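Local atomic coordinates of CalS11 (Micromonospora echinospora, PDB entry 3TOS), a protein that probably transfers a methyl group from S-adenosylmethionine to an oxygen of an intermediate in calicheamicin biosynthesis. Residues V78-H83 and G134-Y139; V104-F109 and P172-E177; A186-D191 and K197-A202; A61-V66 and A89-Y94. All coordinates share one frame; numbering follows the deposited sequence. Where two conformers were deposited one is given.

Contact 1: V78-H83 and G134-Y139; sequences VRFGRH and GGYPAY. With SAH (S-adenosyl-L-homocysteine), chain O.
Phe80, in the loop before helix 82-94, faces Tyr136 in the first turn of helix 136-148, their CA atoms 7.9 Å apart. The loop makes a type II' beta turn from Val78 to Gly81, closed by the bond from Gly81 N to Val78 O. Gly81 takes a positive phi, which suits a residue without CB, and serves as N-cap of helix 82-94, as Gly135 does for helix 136-148. A chi1 of -167° swings the Tyr136 ring away from its own backbone nitrogen and toward the turn. Its hydroxyl donates to Phe80 O over 2.7 Å, in the carbonyl plane on a lone pair. A tyrosine suits this place because one side chain offers both a hydroxyl for the carbonyl and a ring face for Phe80: the pair is T-shaped, planes at 80°, with Phe80 CD1 3.7 Å from Tyr136 CZ. The turn also borders the cofactor product. Arg82 bends at chi3 and meets one carboxylate oxygen, SAH OXT, at the guanidinium edge, with NE at 3.0 Å and NH2 at 3.1 Å. The same OXT sits over the centre of the His83 ring, whose nitrogens are held by Glu75 and Asp55. Ile35 and Pro36 of the second subunit pack on Tyr136 and Phe80. A turn after the first strand leading into a helix beside the amino-acid end of the cofactor is the hallmark of the cofactor-binding loop in Rossmann-fold methyltransferases.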
# COMPACT_ATOMS: atom_id res chain seq x y z
N VAL B 78 -4.62 -16.95 36.89
CA VAL B 78 -5.94 -17.24 36.31
C VAL B 78 -7.05 -16.67 37.18
O VAL B 78 -8.04 -16.19 36.65
CB VAL B 78 -6.09 -18.78 36.25
CG1 VAL B 78 -7.50 -19.24 35.82
CG2 VAL B 78 -5.05 -19.33 35.22
N ARG B 79 -6.91 -16.74 38.50
CA ARG B 79 -8.00 -16.35 39.43
C ARG B 79 -9.31 -17.07 39.13
O ARG B 79 -9.30 -18.32 39.18
CB ARG B 79 -8.19 -14.81 39.52
CG ARG B 79 -8.85 -14.36 40.87
CD ARG B 79 -9.14 -12.88 40.78
NE ARG B 79 -9.84 -12.41 41.96
CZ ARG B 79 -10.22 -11.14 42.17
NH1 ARG B 79 -10.05 -10.21 41.26
NH2 ARG B 79 -10.88 -10.80 43.30
N PHE B 80 -10.41 -16.38 38.84
CA PHE B 80 -11.68 -17.10 38.55
C PHE B 80 -11.74 -17.58 37.08
O PHE B 80 -12.68 -18.31 36.71
CB PHE B 80 -12.92 -16.22 38.85
CG PHE B 80 -13.04 -15.84 40.29
CD1 PHE B 80 -13.47 -16.80 41.21
CD2 PHE B 80 -12.77 -14.56 40.74
CE1 PHE B 80 -13.64 -16.52 42.53
CE2 PHE B 80 -12.93 -14.23 42.14
CZ PHE B 80 -13.34 -15.25 43.04
N GLY B 81 -10.80 -17.14 36.23
CA GLY B 81 -10.77 -17.68 34.88
C GLY B 81 -11.31 -16.75 33.82
O GLY B 81 -11.54 -17.21 32.70
N ARG B 82 -11.46 -15.46 34.10
CA ARG B 82 -11.97 -14.53 33.09
C ARG B 82 -11.37 -14.71 31.70
O ARG B 82 -12.07 -14.80 30.69
CB ARG B 82 -11.64 -13.10 33.54
CG ARG B 82 -12.09 -12.06 32.48
CD ARG B 82 -11.93 -10.58 32.92
NE ARG B 82 -10.55 -10.30 33.33
CZ ARG B 82 -10.04 -9.08 33.54
NH1 ARG B 82 -10.79 -7.99 33.33
NH2 ARG B 82 -8.75 -8.94 33.88
N HIS B 83 -10.04 -14.69 31.65
CA HIS B 83 -9.37 -14.78 30.36
C HIS B 83 -9.46 -16.17 29.73
O HIS B 83 -9.50 -16.28 28.51
CB HIS B 83 -7.90 -14.37 30.49
CG HIS B 83 -7.71 -12.92 30.78
ND1 HIS B 83 -6.59 -12.45 31.40
CD2 HIS B 83 -8.48 -11.83 30.49
CE1 HIS B 83 -6.68 -11.12 31.52
NE2 HIS B 83 -7.81 -10.72 30.95
N GLY B 134 -11.99 -23.01 47.93
CA GLY B 134 -11.75 -24.45 47.83
C GLY B 134 -12.64 -25.17 46.83
O GLY B 134 -13.86 -24.96 46.82
N GLY B 135 -12.01 -25.97 45.95
CA GLY B 135 -12.74 -26.68 44.95
C GLY B 135 -12.96 -25.88 43.68
O GLY B 135 -13.57 -26.39 42.77
N TYR B 136 -12.50 -24.63 43.64
CA TYR B 136 -12.74 -23.85 42.46
C TYR B 136 -12.19 -24.44 41.09
O TYR B 136 -12.87 -24.33 40.08
CB TYR B 136 -12.28 -22.36 42.68
CG TYR B 136 -12.82 -21.49 41.57
CD1 TYR B 136 -14.14 -21.03 41.61
CD2 TYR B 136 -12.07 -21.23 40.41
CE1 TYR B 136 -14.68 -20.25 40.58
CE2 TYR B 136 -12.62 -20.51 39.34
CZ TYR B 136 -13.93 -20.01 39.44
OH TYR B 136 -14.46 -19.28 38.42
N PRO B 137 -10.98 -25.00 41.07
CA PRO B 137 -10.48 -25.49 39.79
C PRO B 137 -11.39 -26.53 39.17
O PRO B 137 -11.51 -26.50 37.95
CB PRO B 137 -9.07 -26.05 40.13
CG PRO B 137 -8.61 -25.24 41.39
CD PRO B 137 -9.97 -25.03 42.15
N ALA B 138 -12.03 -27.40 39.97
CA ALA B 138 -12.99 -28.33 39.41
C ALA B 138 -14.16 -27.64 38.75
O ALA B 138 -14.64 -28.09 37.70
CB ALA B 138 -13.46 -29.32 40.48
N TYR B 139 -14.65 -26.57 39.37
CA TYR B 139 -15.72 -25.76 38.80
C TYR B 139 -15.25 -25.09 37.50
O TYR B 139 -15.93 -25.16 36.49
CB TYR B 139 -16.23 -24.71 39.81
CG TYR B 139 -17.14 -23.69 39.18
CD1 TYR B 139 -18.47 -23.97 38.97
CD2 TYR B 139 -16.66 -22.42 38.82
CE1 TYR B 139 -19.29 -23.03 38.39
CE2 TYR B 139 -17.49 -21.49 38.24
CZ TYR B 139 -18.80 -21.80 38.05
OH TYR B 139 -19.65 -20.80 37.56
N SAH O . -6.10 -13.25 35.00
CA SAH O . -7.06 -13.03 36.14
CB SAH O . -6.45 -12.26 37.29
CG SAH O . -5.31 -13.03 37.98
SD SAH O . -4.99 -12.33 39.58
C SAH O . -8.23 -12.24 35.56
O SAH O . -9.22 -11.95 36.29
OXT SAH O . -8.29 -11.98 34.35
C5' SAH O . -3.30 -12.86 39.93
C4' SAH O . -3.14 -14.41 40.06
O4' SAH O . -1.74 -14.73 40.05
C3' SAH O . -3.67 -14.87 41.43
O3' SAH O . -4.79 -15.78 41.26
C2' SAH O . -2.45 -15.50 42.08
O2' SAH O . -2.72 -16.65 42.90
C1' SAH O . -1.59 -15.86 40.85
N9 SAH O . -0.15 -16.00 41.20
C8 SAH O . 0.70 -15.04 41.65
N7 SAH O . 1.88 -15.65 41.89
C5 SAH O . 1.79 -16.97 41.62
C6 SAH O . 2.71 -18.12 41.69
N6 SAH O . 3.96 -17.95 42.17
N1 SAH O . 2.21 -19.31 41.28
C2 SAH O . 0.94 -19.46 40.81
N3 SAH O . 0.02 -18.47 40.79
C4 SAH O . 0.46 -17.21 41.14

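Contact 2: V104-F109 and P172-E177; sequences VGFDTF and PRYLAE. With SAH (S-adenosyl-L-homocysteine), chain O.
Val104 and Phe106, alternate residues of strand 103-107, point toward Tyr174 on helix 167-177, and the nearest CA atoms, those of Val104 and Tyr174, are 9.6 Å apart, a spacing that side chains bridge. Tyr174 does the reaching: its first torsion (chi1 179°) directs CG away from the backbone nitrogen and carries the ring off the helix onto the sheet. Phe106 turns its edge to that ring in an offset edge-to-face pair, centroids 5.8 Å apart and planes at 85°. Its CE2 also meets Tyr174 CB at 3.8 Å, close to the plane of the phenylalanine ring. Val104 points head-on against the incoming tyrosine, on the same ring face as Phe106. Its CG1 lies over that face toward the rim, 4.0 Å from Tyr174 CE1, and CG2 touches Tyr174 OH at 3.7 Å. A beta-branched residue suits both the strand and this double contact, while tyrosine joins an apolar ring to a hydroxyl bonded to Arg102. Phe106 is further packed by Phe76 and Val167. At the end of the strand the chain turns to the cofactor: Asp107 OD1 accepts from SAH O2' at 2.8 Å, and Asp107 OD2 from SAH O3' at 2.7 Å. Asp107 OD1 also accepts from Phe109 N, an Asx turn that helps set the carboxylate. OD2 takes two more bonds, from the backbone N of Val78 and of Arg79. An acidic residue at the end of the second strand, gripping both ribose hydroxyls, is characteristic of Rossmann-fold methyltransferases.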
# COMPACT_ATOMS: atom_id res chain seq x y z
N VAL B 104 -3.73 -23.31 28.52
CA VAL B 104 -3.14 -23.83 29.76
C VAL B 104 -3.14 -22.69 30.76
O VAL B 104 -2.54 -21.63 30.49
CB VAL B 104 -1.69 -24.38 29.58
CG1 VAL B 104 -1.28 -25.12 30.79
CG2 VAL B 104 -1.64 -25.27 28.31
N GLY B 105 -3.83 -22.88 31.87
CA GLY B 105 -3.90 -21.84 32.90
C GLY B 105 -3.19 -22.30 34.16
O GLY B 105 -3.43 -23.36 34.66
N PHE B 106 -2.27 -21.48 34.64
CA PHE B 106 -1.48 -21.81 35.84
C PHE B 106 -1.85 -20.88 36.97
O PHE B 106 -1.86 -19.65 36.81
CB PHE B 106 0.06 -21.64 35.59
CG PHE B 106 0.63 -22.49 34.51
CD1 PHE B 106 0.53 -22.11 33.16
CD2 PHE B 106 1.34 -23.66 34.82
CE1 PHE B 106 1.12 -22.92 32.14
CE2 PHE B 106 1.89 -24.47 33.80
CZ PHE B 106 1.77 -24.11 32.47
N ASP B 107 -2.09 -21.44 38.16
CA ASP B 107 -2.31 -20.61 39.34
C ASP B 107 -2.14 -21.51 40.55
O ASP B 107 -2.30 -22.74 40.44
CB ASP B 107 -3.77 -20.03 39.32
CG ASP B 107 -3.91 -18.76 40.10
OD1 ASP B 107 -3.63 -18.73 41.33
OD2 ASP B 107 -4.32 -17.77 39.50
N THR B 108 -1.89 -20.95 41.73
CA THR B 108 -2.03 -21.70 42.97
C THR B 108 -3.50 -21.99 43.24
O THR B 108 -3.85 -23.02 43.86
CB THR B 108 -1.53 -20.89 44.17
OG1 THR B 108 -2.25 -19.66 44.18
CG2 THR B 108 -0.01 -20.59 44.10
N PHE B 109 -4.36 -21.07 42.76
CA PHE B 109 -5.80 -21.00 43.13
C PHE B 109 -6.00 -20.74 44.59
O PHE B 109 -7.12 -20.78 45.07
CB PHE B 109 -6.60 -22.18 42.58
CG PHE B 109 -6.58 -22.26 41.08
CD1 PHE B 109 -7.44 -21.42 40.33
CD2 PHE B 109 -5.68 -23.12 40.41
CE1 PHE B 109 -7.44 -21.49 38.93
CE2 PHE B 109 -5.67 -23.21 39.02
CZ PHE B 109 -6.52 -22.36 38.28
N PRO B 172 8.08 -25.09 34.74
CA PRO B 172 9.15 -25.99 34.27
C PRO B 172 8.69 -27.46 34.16
O PRO B 172 9.08 -28.13 33.21
CB PRO B 172 10.21 -25.84 35.38
CG PRO B 172 10.03 -24.35 35.78
CD PRO B 172 8.53 -24.22 35.85
N ARG B 173 7.87 -27.93 35.09
CA ARG B 173 7.38 -29.31 35.06
C ARG B 173 6.50 -29.55 33.84
O ARG B 173 6.66 -30.56 33.13
CB ARG B 173 6.65 -29.63 36.38
CG ARG B 173 6.00 -31.04 36.42
CD ARG B 173 5.25 -31.30 37.76
NE ARG B 173 6.15 -31.10 38.89
CZ ARG B 173 6.05 -30.16 39.86
NH1 ARG B 173 7.00 -30.10 40.78
NH2 ARG B 173 5.01 -29.30 39.93
N TYR B 174 5.55 -28.64 33.61
CA TYR B 174 4.65 -28.74 32.44
C TYR B 174 5.48 -28.80 31.16
O TYR B 174 5.25 -29.62 30.28
CB TYR B 174 3.65 -27.55 32.39
CG TYR B 174 2.75 -27.66 31.17
CD1 TYR B 174 1.59 -28.34 31.22
CD2 TYR B 174 3.20 -27.20 29.93
CE1 TYR B 174 0.78 -28.44 30.09
CE2 TYR B 174 2.49 -27.34 28.78
CZ TYR B 174 1.26 -27.97 28.86
OH TYR B 174 0.54 -28.17 27.71
N LEU B 175 6.46 -27.91 31.07
CA LEU B 175 7.25 -27.89 29.85
C LEU B 175 8.07 -29.20 29.67
O LEU B 175 8.21 -29.73 28.55
CB LEU B 175 8.14 -26.64 29.82
CG LEU B 175 7.41 -25.30 29.70
CD1 LEU B 175 8.37 -24.15 30.06
CD2 LEU B 175 6.86 -25.23 28.32
N ALA B 176 8.63 -29.71 30.76
CA ALA B 176 9.41 -30.96 30.69
C ALA B 176 8.54 -32.13 30.24
O ALA B 176 9.03 -33.00 29.49
CB ALA B 176 10.05 -31.27 32.01
N GLU B 177 7.27 -32.13 30.68
CA GLU B 177 6.30 -33.16 30.30
C GLU B 177 5.72 -32.97 28.91
O GLU B 177 5.11 -33.90 28.40
CB GLU B 177 5.16 -33.22 31.34
CG GLU B 177 5.69 -33.71 32.72
CD GLU B 177 4.63 -33.59 33.85
OE1 GLU B 177 3.49 -33.15 33.58
OE2 GLU B 177 4.91 -33.89 35.04
N SAH O . -6.10 -13.25 35.00
CA SAH O . -7.06 -13.03 36.14
CB SAH O . -6.45 -12.26 37.29
CG SAH O . -5.31 -13.03 37.98
SD SAH O . -4.99 -12.33 39.58
C SAH O . -8.23 -12.24 35.56
O SAH O . -9.22 -11.95 36.29
OXT SAH O . -8.29 -11.98 34.35
C5' SAH O . -3.30 -12.86 39.93
C4' SAH O . -3.14 -14.41 40.06
O4' SAH O . -1.74 -14.73 40.05
C3' SAH O . -3.67 -14.87 41.43
O3' SAH O . -4.79 -15.78 41.26
C2' SAH O . -2.45 -15.50 42.08
O2' SAH O . -2.72 -16.65 42.90
C1' SAH O . -1.59 -15.86 40.85
N9 SAH O . -0.15 -16.00 41.20
C8 SAH O . 0.70 -15.04 41.65
N7 SAH O . 1.88 -15.65 41.89
C5 SAH O . 1.79 -16.97 41.62
C6 SAH O . 2.71 -18.12 41.69
N6 SAH O . 3.96 -17.95 42.17
N1 SAH O . 2.21 -19.31 41.28
C2 SAH O . 0.94 -19.46 40.81
N3 SAH O . 0.02 -18.47 40.79
C4 SAH O . 0.46 -17.21 41.14

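Contact 3: A186-D191 and K197-A202; sequences AYFDLD and KAVLEA. With SAH (S-adenosyl-L-homocysteine), chain O.
The Phe188 ring meets two neighbouring side chains of helix 193-203, both coming at it obliquely. Val199 CG1 lies 3.5 Å from Phe188 CE2, and Leu200 CD2 is 3.6 Å from Phe188 CZ. Rings of Phe76 and Phe215, from the strands on either side in the sheet, also meet it. Phe188 projects from the strand toward the helix, where a large flat apolar group suits the interior. Val199 points at the strand directly; Leu200 starts alongside and brings its branched end round to the ring. Leu190 extends the apolar layer more loosely, its CD1 4.5 Å from Val199 CG2, while its other methyl, CD2, packs on the adenine at 3.5 Å from SAH C4. On the flank of the helix that meets helix 225-233, Lys197 NZ forms a salt bridge with Glu201 OE2, 2.8 Å away and one turn on, which accepts on its syn lone pair. Past the strand end Asp189 OD2 accepts from the amino group SAH N at 2.7 Å, and Asp189 also touches the bound glutamic acid. A parallel strand whose apolar residue packs on the following helix, with cofactor contacts at its C-terminal end, is the standard beta-alpha unit of the Rossmann-like fold.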
# COMPACT_ATOMS: atom_id res chain seq x y z
N ALA B 186 1.70 -16.01 25.47
CA ALA B 186 2.03 -16.17 26.89
C ALA B 186 1.52 -14.92 27.58
O ALA B 186 2.02 -13.80 27.31
CB ALA B 186 3.53 -16.29 27.10
N TYR B 187 0.44 -15.09 28.38
CA TYR B 187 -0.20 -13.97 29.08
C TYR B 187 0.23 -13.93 30.54
O TYR B 187 -0.19 -14.75 31.35
CB TYR B 187 -1.74 -14.04 28.92
CG TYR B 187 -2.34 -12.68 29.25
CD1 TYR B 187 -2.69 -12.34 30.57
CD2 TYR B 187 -2.51 -11.71 28.26
CE1 TYR B 187 -3.13 -11.05 30.88
CE2 TYR B 187 -2.98 -10.44 28.55
CZ TYR B 187 -3.28 -10.12 29.85
OH TYR B 187 -3.74 -8.84 30.14
N PHE B 188 1.05 -12.94 30.88
CA PHE B 188 1.52 -12.81 32.26
C PHE B 188 0.59 -11.96 33.09
O PHE B 188 0.47 -10.74 32.87
CB PHE B 188 2.91 -12.14 32.24
CG PHE B 188 3.99 -13.10 31.85
CD1 PHE B 188 4.24 -13.40 30.49
CD2 PHE B 188 4.77 -13.68 32.81
CE1 PHE B 188 5.26 -14.32 30.12
CE2 PHE B 188 5.78 -14.57 32.48
CZ PHE B 188 6.05 -14.89 31.09
N ASP B 189 -0.00 -12.57 34.09
CA ASP B 189 -0.88 -11.86 35.01
C ASP B 189 -0.69 -12.35 36.44
O ASP B 189 -1.67 -12.57 37.20
CB ASP B 189 -2.36 -12.02 34.61
CG ASP B 189 -3.26 -10.96 35.21
OD1 ASP B 189 -2.74 -10.06 35.89
OD2 ASP B 189 -4.49 -11.03 35.00
N LEU B 190 0.57 -12.48 36.85
CA LEU B 190 0.89 -12.93 38.21
C LEU B 190 1.13 -11.79 39.15
O LEU B 190 1.17 -12.03 40.38
CB LEU B 190 2.19 -13.78 38.20
CG LEU B 190 2.23 -15.00 37.28
CD1 LEU B 190 3.71 -15.31 36.97
CD2 LEU B 190 1.61 -16.18 38.04
N ASP B 191 1.36 -10.59 38.60
CA ASP B 191 1.66 -9.35 39.41
C ASP B 191 3.05 -9.28 40.02
O ASP B 191 3.64 -8.22 40.05
CB ASP B 191 0.59 -9.08 40.50
CG ASP B 191 -0.78 -8.89 39.90
OD1 ASP B 191 -0.90 -8.10 38.92
OD2 ASP B 191 -1.76 -9.55 40.35
N LYS B 197 9.68 -13.53 36.74
CA LYS B 197 11.05 -13.78 36.31
C LYS B 197 11.29 -15.25 36.00
O LYS B 197 11.85 -15.57 34.95
CB LYS B 197 12.04 -13.31 37.41
CG LYS B 197 13.54 -13.48 36.97
CD LYS B 197 14.44 -12.91 38.08
CE LYS B 197 15.92 -12.87 37.67
NZ LYS B 197 16.45 -14.23 37.70
N ALA B 198 10.88 -16.12 36.92
CA ALA B 198 11.08 -17.56 36.70
C ALA B 198 10.36 -18.06 35.44
O ALA B 198 10.88 -18.93 34.72
CB ALA B 198 10.55 -18.34 37.93
N VAL B 199 9.14 -17.57 35.21
CA VAL B 199 8.39 -18.08 34.09
C VAL B 199 8.93 -17.51 32.80
O VAL B 199 9.03 -18.23 31.82
CB VAL B 199 6.90 -17.77 34.26
CG1 VAL B 199 6.16 -18.05 32.94
CG2 VAL B 199 6.31 -18.61 35.41
N LEU B 200 9.35 -16.24 32.79
CA LEU B 200 9.95 -15.69 31.58
C LEU B 200 11.16 -16.52 31.19
O LEU B 200 11.38 -16.84 30.01
CB LEU B 200 10.43 -14.24 31.82
CG LEU B 200 9.40 -13.16 31.64
CD1 LEU B 200 10.05 -11.85 32.19
CD2 LEU B 200 8.97 -13.02 30.14
N GLU B 201 11.98 -16.86 32.18
CA GLU B 201 13.22 -17.69 31.90
C GLU B 201 12.85 -19.08 31.33
O GLU B 201 13.51 -19.58 30.38
CB GLU B 201 14.04 -17.82 33.18
CG GLU B 201 14.73 -16.54 33.53
CD GLU B 201 15.16 -16.45 34.98
OE1 GLU B 201 14.74 -17.28 35.82
OE2 GLU B 201 15.91 -15.48 35.29
N ALA B 202 11.82 -19.69 31.91
CA ALA B 202 11.37 -21.03 31.51
C ALA B 202 10.77 -21.10 30.08
O ALA B 202 11.02 -22.08 29.36
CB ALA B 202 10.32 -21.57 32.55
N SAH O . -6.10 -13.25 35.00
CA SAH O . -7.06 -13.03 36.14
CB SAH O . -6.45 -12.26 37.29
CG SAH O . -5.31 -13.03 37.98
SD SAH O . -4.99 -12.33 39.58
C SAH O . -8.23 -12.24 35.56
O SAH O . -9.22 -11.95 36.29
OXT SAH O . -8.29 -11.98 34.35
C5' SAH O . -3.30 -12.86 39.93
C4' SAH O . -3.14 -14.41 40.06
O4' SAH O . -1.74 -14.73 40.05
C3' SAH O . -3.67 -14.87 41.43
O3' SAH O . -4.79 -15.78 41.26
C2' SAH O . -2.45 -15.50 42.08
O2' SAH O . -2.72 -16.65 42.90
C1' SAH O . -1.59 -15.86 40.85
N9 SAH O . -0.15 -16.00 41.20
C8 SAH O . 0.70 -15.04 41.65
N7 SAH O . 1.88 -15.65 41.89
C5 SAH O . 1.79 -16.97 41.62
C6 SAH O . 2.71 -18.12 41.69
N6 SAH O . 3.96 -17.95 42.17
N1 SAH O . 2.21 -19.31 41.28
C2 SAH O . 0.94 -19.46 40.81
N3 SAH O . 0.02 -18.47 40.79
C4 SAH O . 0.46 -17.21 41.14

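Contact 4: A61-V66 and A89-Y94; sequences ALYRQV and ALRGVY
Tyr63 turns to the other helix, its CA 7.8 Å from that of Leu90, whereas Leu62 just before it leans on strands 183-188 and 211-215. Extended away from the main-chain nitrogen (chi1 -164°), the Tyr63 ring slides past Leu90, CD2 reaching Leu90 CB at 3.6 Å. The far end crosses Arg91, where Tyr63 OH is 3.2 Å from Arg91 CB, and the hydroxyl itself is bonded to Glu95. The face of the same ring receives the edge of Tyr94, with centroids 5.9 Å apart and planes inclined at 59°. A tyrosine suits this spot: its ring spans the distance between the helices and still brings its polar end to a carboxylate. Arg64 follows at the exposed side. Its aliphatic CG and CD pass at a slant over the hydroxyl end of Tyr94, CD 3.4 Å from Tyr94 OH, and its bend at chi3 accompanies a salt bridge from NE to Asp60, which also bonds the Tyr94 hydroxyl. The short helix segments cross at -45° with axes 11.0 Å apart, a spacing wide enough for aromatic rings. Arg91 sends its guanidinium away to Glu148. Leu57 of the second subunit packs on Leu90 and Tyr94, so 61-66 faces the sheet while 89-94 faces the neighbouring subunit.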
# COMPACT_ATOMS: atom_id res chain seq x y z
N ALA B 61 -7.86 -9.15 20.42
CA ALA B 61 -6.80 -8.55 19.60
C ALA B 61 -5.51 -9.38 19.72
O ALA B 61 -4.83 -9.62 18.70
CB ALA B 61 -6.53 -7.10 20.04
N LEU B 62 -5.16 -9.82 20.93
CA LEU B 62 -3.95 -10.66 21.08
C LEU B 62 -4.12 -12.01 20.37
O LEU B 62 -3.22 -12.45 19.62
CB LEU B 62 -3.62 -10.93 22.55
CG LEU B 62 -3.28 -9.66 23.36
CD1 LEU B 62 -3.08 -10.11 24.81
CD2 LEU B 62 -1.96 -8.94 22.88
N TYR B 63 -5.30 -12.61 20.51
CA TYR B 63 -5.53 -13.91 19.89
C TYR B 63 -5.45 -13.79 18.37
O TYR B 63 -4.85 -14.61 17.67
CB TYR B 63 -6.90 -14.47 20.31
CG TYR B 63 -7.14 -15.96 20.06
CD1 TYR B 63 -6.48 -16.67 19.04
CD2 TYR B 63 -7.90 -16.70 20.93
CE1 TYR B 63 -6.68 -18.00 18.84
CE2 TYR B 63 -8.07 -18.06 20.74
CZ TYR B 63 -7.54 -18.68 19.67
OH TYR B 63 -7.76 -20.04 19.54
N ARG B 64 -6.08 -12.75 17.82
CA ARG B 64 -6.02 -12.56 16.37
C ARG B 64 -4.60 -12.43 15.83
O ARG B 64 -4.32 -12.82 14.71
CB ARG B 64 -6.86 -11.36 15.95
CG ARG B 64 -8.36 -11.66 16.01
CD ARG B 64 -9.14 -10.49 15.42
NE ARG B 64 -9.17 -9.30 16.28
CZ ARG B 64 -8.56 -8.14 16.03
NH1 ARG B 64 -7.78 -7.98 14.96
NH2 ARG B 64 -8.69 -7.13 16.90
N GLN B 65 -3.69 -11.92 16.65
CA GLN B 65 -2.30 -11.77 16.21
C GLN B 65 -1.52 -13.06 16.14
O GLN B 65 -0.47 -13.07 15.48
CB GLN B 65 -1.52 -10.76 17.09
CG GLN B 65 -2.02 -9.32 16.76
CD GLN B 65 -1.17 -8.21 17.36
OE1 GLN B 65 0.05 -8.28 17.35
NE2 GLN B 65 -1.82 -7.19 17.90
N VAL B 66 -2.03 -14.15 16.75
CA VAL B 66 -1.31 -15.44 16.68
C VAL B 66 -2.10 -16.52 15.92
O VAL B 66 -1.76 -17.72 15.97
CB VAL B 66 -0.95 -15.95 18.13
CG1 VAL B 66 -0.08 -14.92 18.88
CG2 VAL B 66 -2.22 -16.34 18.95
N ALA B 89 -13.91 -19.37 24.14
CA ALA B 89 -14.94 -18.96 23.20
C ALA B 89 -14.29 -18.50 21.89
O ALA B 89 -14.77 -18.82 20.80
CB ALA B 89 -15.83 -17.84 23.80
N LEU B 90 -13.22 -17.71 21.99
CA LEU B 90 -12.56 -17.22 20.80
C LEU B 90 -11.93 -18.35 19.97
O LEU B 90 -11.88 -18.26 18.75
CB LEU B 90 -11.47 -16.19 21.18
CG LEU B 90 -11.94 -14.86 21.80
CD1 LEU B 90 -10.73 -14.05 22.29
CD2 LEU B 90 -12.77 -14.06 20.79
N ARG B 91 -11.44 -19.38 20.63
CA ARG B 91 -10.89 -20.53 19.91
C ARG B 91 -11.99 -21.20 19.09
O ARG B 91 -11.74 -21.70 17.97
CB ARG B 91 -10.21 -21.50 20.90
CG ARG B 91 -9.62 -22.74 20.27
CD ARG B 91 -8.99 -23.66 21.29
NE ARG B 91 -9.99 -24.14 22.26
CZ ARG B 91 -9.69 -24.83 23.37
NH1 ARG B 91 -8.41 -25.16 23.64
NH2 ARG B 91 -10.68 -25.20 24.22
N GLY B 92 -13.23 -21.17 19.60
CA GLY B 92 -14.37 -21.69 18.80
C GLY B 92 -14.62 -20.76 17.61
O GLY B 92 -14.85 -21.22 16.47
N VAL B 93 -14.64 -19.45 17.86
CA VAL B 93 -14.83 -18.53 16.75
C VAL B 93 -13.80 -18.68 15.62
O VAL B 93 -14.18 -18.74 14.42
CB VAL B 93 -14.78 -17.06 17.23
CG1 VAL B 93 -14.94 -16.12 16.11
CG2 VAL B 93 -15.91 -16.83 18.32
N TYR B 94 -12.52 -18.76 15.98
CA TYR B 94 -11.47 -18.64 14.93
C TYR B 94 -10.87 -19.96 14.49
O TYR B 94 -10.32 -20.07 13.40
CB TYR B 94 -10.32 -17.79 15.47
CG TYR B 94 -10.69 -16.36 15.74
CD1 TYR B 94 -11.26 -15.56 14.73
CD2 TYR B 94 -10.51 -15.81 17.00
CE1 TYR B 94 -11.59 -14.21 14.96
CE2 TYR B 94 -10.88 -14.46 17.27
CZ TYR B 94 -11.43 -13.69 16.23
OH TYR B 94 -11.78 -12.40 16.41

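Contacts 1, 2 and 3 lie within the methyltransferase domain and all touch the same S-adenosyl-L-homocysteine: contact 1 holds its amino-acid end, contact 2 its ribose, and contact 3 its amino group and adenine. Contacts 2 and 3 have centres 11 Å apart and reach the same sheet through strands 103-107 and 183-188. Contact 1 alternates along the chain with contacts 2 and 4, and contact 3 opens after the other three have closed. Contacts 1 and 2 touch where Asp107 meets the backbone of Val78 and Arg79. The centres of contacts 4 and 1 are about 21 Å apart, but the two share helix 82-94 and both meet the second subunit, linking cofactor site and assembly.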